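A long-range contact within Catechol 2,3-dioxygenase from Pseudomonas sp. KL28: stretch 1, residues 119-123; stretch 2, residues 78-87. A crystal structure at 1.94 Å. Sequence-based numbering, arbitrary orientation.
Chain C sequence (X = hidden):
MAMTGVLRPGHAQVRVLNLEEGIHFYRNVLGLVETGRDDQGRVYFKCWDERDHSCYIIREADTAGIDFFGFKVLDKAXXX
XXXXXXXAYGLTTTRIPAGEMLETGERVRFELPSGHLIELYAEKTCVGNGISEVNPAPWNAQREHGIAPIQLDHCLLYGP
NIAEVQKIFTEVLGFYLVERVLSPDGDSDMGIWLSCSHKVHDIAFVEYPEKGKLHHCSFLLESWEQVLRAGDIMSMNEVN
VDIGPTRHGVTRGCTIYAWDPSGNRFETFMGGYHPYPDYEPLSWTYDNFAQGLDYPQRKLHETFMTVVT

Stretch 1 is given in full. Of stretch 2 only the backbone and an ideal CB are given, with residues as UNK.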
# COMPACT_ATOMS: atom_id res chain seq x y z
N GLU C 119 27.81 21.64 9.20
CA GLU C 119 28.77 21.72 8.11
C GLU C 119 28.08 22.10 6.81
O GLU C 119 26.92 21.75 6.59
CB GLU C 119 29.50 20.39 7.93
CG GLU C 119 30.80 20.26 8.72
CD GLU C 119 31.55 18.99 8.38
OE1 GLU C 119 31.38 18.49 7.25
OE2 GLU C 119 32.32 18.51 9.24
N LEU C 120 28.79 22.82 5.95
CA LEU C 120 28.28 23.24 4.65
C LEU C 120 29.38 22.94 3.63
O LEU C 120 30.53 23.34 3.82
CB LEU C 120 27.97 24.74 4.66
CG LEU C 120 26.53 25.23 4.85
CD1 LEU C 120 25.82 24.45 5.94
CD2 LEU C 120 26.56 26.70 5.19
N TYR C 121 29.04 22.21 2.57
CA TYR C 121 30.02 21.89 1.54
C TYR C 121 29.35 21.93 0.19
O TYR C 121 28.13 21.78 0.09
CB TYR C 121 30.61 20.50 1.75
CG TYR C 121 29.60 19.37 1.59
CD1 TYR C 121 28.73 19.03 2.62
CD2 TYR C 121 29.55 18.63 0.41
CE1 TYR C 121 27.82 17.97 2.49
CE2 TYR C 121 28.65 17.57 0.26
CZ TYR C 121 27.79 17.25 1.31
OH TYR C 121 26.95 16.16 1.17
N ALA C 122 30.15 22.12 -0.85
CA ALA C 122 29.62 22.17 -2.21
C ALA C 122 30.14 21.03 -3.05
O ALA C 122 29.63 20.77 -4.15
CB ALA C 122 29.99 23.50 -2.86
N GLU C 123 31.14 20.32 -2.55
CA GLU C 123 31.72 19.24 -3.32
C GLU C 123 31.73 17.88 -2.64
O GLU C 123 31.98 17.75 -1.44
CB GLU C 123 33.14 19.61 -3.76
CG GLU C 123 33.19 20.80 -4.72
CD GLU C 123 34.62 21.17 -5.10
OE1 GLU C 123 35.35 20.29 -5.61
OE2 GLU C 123 35.01 22.34 -4.88
N UNK C 78 28.33 29.63 -3.80
CA UNK C 78 27.32 29.71 -2.75
C UNK C 78 27.99 29.46 -1.40
O UNK C 78 27.71 30.15 -0.42
CB UNK C 78 26.19 28.71 -2.99
N UNK C 79 28.87 28.46 -1.38
CA UNK C 79 29.59 28.10 -0.16
C UNK C 79 30.30 29.32 0.43
O UNK C 79 30.08 29.66 1.59
CB UNK C 79 30.60 26.99 -0.44
N UNK C 80 31.13 29.97 -0.38
CA UNK C 80 31.86 31.16 0.06
C UNK C 80 30.86 32.20 0.56
O UNK C 80 31.03 32.79 1.62
CB UNK C 80 32.72 31.73 -1.07
N UNK C 81 29.82 32.40 -0.23
CA UNK C 81 28.77 33.35 0.07
C UNK C 81 28.18 33.12 1.47
O UNK C 81 28.06 34.05 2.27
CB UNK C 81 27.67 33.26 -0.99
N UNK C 82 27.83 31.87 1.76
CA UNK C 82 27.26 31.54 3.07
C UNK C 82 28.27 31.65 4.21
O UNK C 82 27.94 32.12 5.30
CB UNK C 82 26.68 30.12 3.04
N UNK C 83 29.51 31.23 3.97
CA UNK C 83 30.54 31.35 5.00
C UNK C 83 30.58 32.83 5.41
O UNK C 83 30.53 33.15 6.60
CB UNK C 83 31.90 30.86 4.50
N UNK C 84 30.62 33.73 4.43
CA UNK C 84 30.67 35.17 4.70
C UNK C 84 29.47 35.69 5.48
O UNK C 84 29.62 36.53 6.37
CB UNK C 84 30.78 35.94 3.38
N UNK C 85 28.28 35.21 5.13
CA UNK C 85 27.07 35.64 5.81
C UNK C 85 27.04 35.14 7.25
O UNK C 85 26.45 35.76 8.13
CB UNK C 85 25.83 35.15 5.05
N UNK C 86 27.68 33.99 7.48
CA UNK C 86 27.72 33.43 8.83
C UNK C 86 28.65 34.28 9.69
O UNK C 86 28.36 34.54 10.87
CB UNK C 86 28.18 31.97 8.81
N UNK C 87 29.75 34.74 9.11
CA UNK C 87 30.68 35.57 9.88
C UNK C 87 30.10 36.96 10.09
O UNK C 87 30.23 37.52 11.18
CB UNK C 87 32.03 35.66 9.17

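Stretch 2 is one helical segment, running at 149° to strand 119-121 with an axis-to-axis approach of 8.7 Å. That leaves room for one layer of side chains between them, and stretch 1 offers mostly carbon: the Leu120 side chain, the backbone around Tyr121 and, just past the strand, the methyl of Ala122.

Position 78 points its CA-to-CB bond sideways and has nothing of stretch 1 within 5.5 Å of the ideal CB, so many residues would do. It is Thr78, whose OG1 is hydrogen-bonded elsewhere in the structure.

Position 79 faces stretch 1 most broadly, with Ala122 CB (4.3 Å) and Tyr121 C (5.2 Å) both near its ideal CB; its CA is 6.3 Å from Ala122 CA. The small Ala122 leaves space beside the backbone, which a medium-sized apolar residue such as leucine, isoleucine or methionine could use; a polar group able to reach Leu120 O or Ala122 N is also conceivable. The residue is Leu79, with chi1 t and chi2 p. Its CD1 packs 3.9 Å from Leu120 CB and 3.7 Å from Tyr121 CA, and comes within 3.2 Å of Leu120 O, while its CD2 lies 4.3 Å from Ala122 CB. Ala122 N, 4.0 Å from Leu79 CD2, is buried by the contact and has no partner in the model.

Positions 80 and 81 have CB atoms beyond reach of stretch 1, which asks nothing of them. They are Glu80 and Lys81.

Position 82, one turn after 79, again points toward the strand, its ideal CB 4.0 Å from Leu120 CD2. An apolar residue suits, and even alanine would touch. It is Leu82, whose CB makes the closest approach to Leu120 CD2, at 4.1 Å.

Position 83 points sideways and meets no strand atom, so a polar residue is acceptable. Asp83 has both carboxylate oxygens hydrogen-bonded elsewhere in the structure. Position 84 is out of reach and unconstrained by the strand; it is Ala84.

Position 85 is also out of reach, but four residues after 81 it can pair along the helix. Asp85 does so: its OD2 accepts a hydrogen bond from Lys81 NZ at 3.1 Å, part of a salt bridge.

Position 86 points toward stretch 1, yet its ideal CB touches nothing there, so a side chain with some reach, such as leucine, methionine or an aromatic, would suit. Leu86, with chi1 m and chi2 t, brings CD1 to 4.3 Å from Leu120 CD2. Position 87 is out of reach and tolerant; it is Gln87.

Stretch 2, residues 78-87: TLEKLDADLQ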
# COMPACT_ATOMS: atom_id res chain seq x y z
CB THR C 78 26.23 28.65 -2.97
OG1 THR C 78 25.77 28.73 -4.33
CG2 THR C 78 25.05 28.88 -2.03
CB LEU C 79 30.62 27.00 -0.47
CG LEU C 79 31.28 26.31 0.72
CD1 LEU C 79 30.21 25.62 1.56
CD2 LEU C 79 32.31 25.29 0.24
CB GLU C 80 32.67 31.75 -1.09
CG GLU C 80 33.67 30.80 -1.72
CD GLU C 80 34.68 30.27 -0.72
OE1 GLU C 80 34.89 30.94 0.31
OE2 GLU C 80 35.26 29.19 -0.98
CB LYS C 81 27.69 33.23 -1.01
CG LYS C 81 26.81 34.45 -1.18
CD LYS C 81 25.63 34.43 -0.25
CE LYS C 81 24.68 35.56 -0.58
NZ LYS C 81 23.50 35.59 0.34
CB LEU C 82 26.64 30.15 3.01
CG LEU C 82 25.40 30.18 2.11
CD1 LEU C 82 24.99 28.77 1.72
CD2 LEU C 82 24.28 30.91 2.84
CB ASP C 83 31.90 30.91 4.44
CG ASP C 83 33.01 30.88 5.50
OD1 ASP C 83 34.19 30.77 5.10
OD2 ASP C 83 32.73 30.97 6.71
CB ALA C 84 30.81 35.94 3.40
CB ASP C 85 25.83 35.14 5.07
CG ASP C 85 25.78 35.61 3.62
OD1 ASP C 85 26.14 36.78 3.36
OD2 ASP C 85 25.37 34.82 2.74
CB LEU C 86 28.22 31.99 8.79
CG LEU C 86 27.23 30.94 8.27
CD1 LEU C 86 27.97 29.64 7.97
CD2 LEU C 86 26.13 30.72 9.30
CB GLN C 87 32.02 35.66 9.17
CG GLN C 87 32.63 34.33 8.84
CD GLN C 87 34.02 34.47 8.29
OE1 GLN C 87 34.40 33.79 7.34
NE2 GLN C 87 34.80 35.36 8.90
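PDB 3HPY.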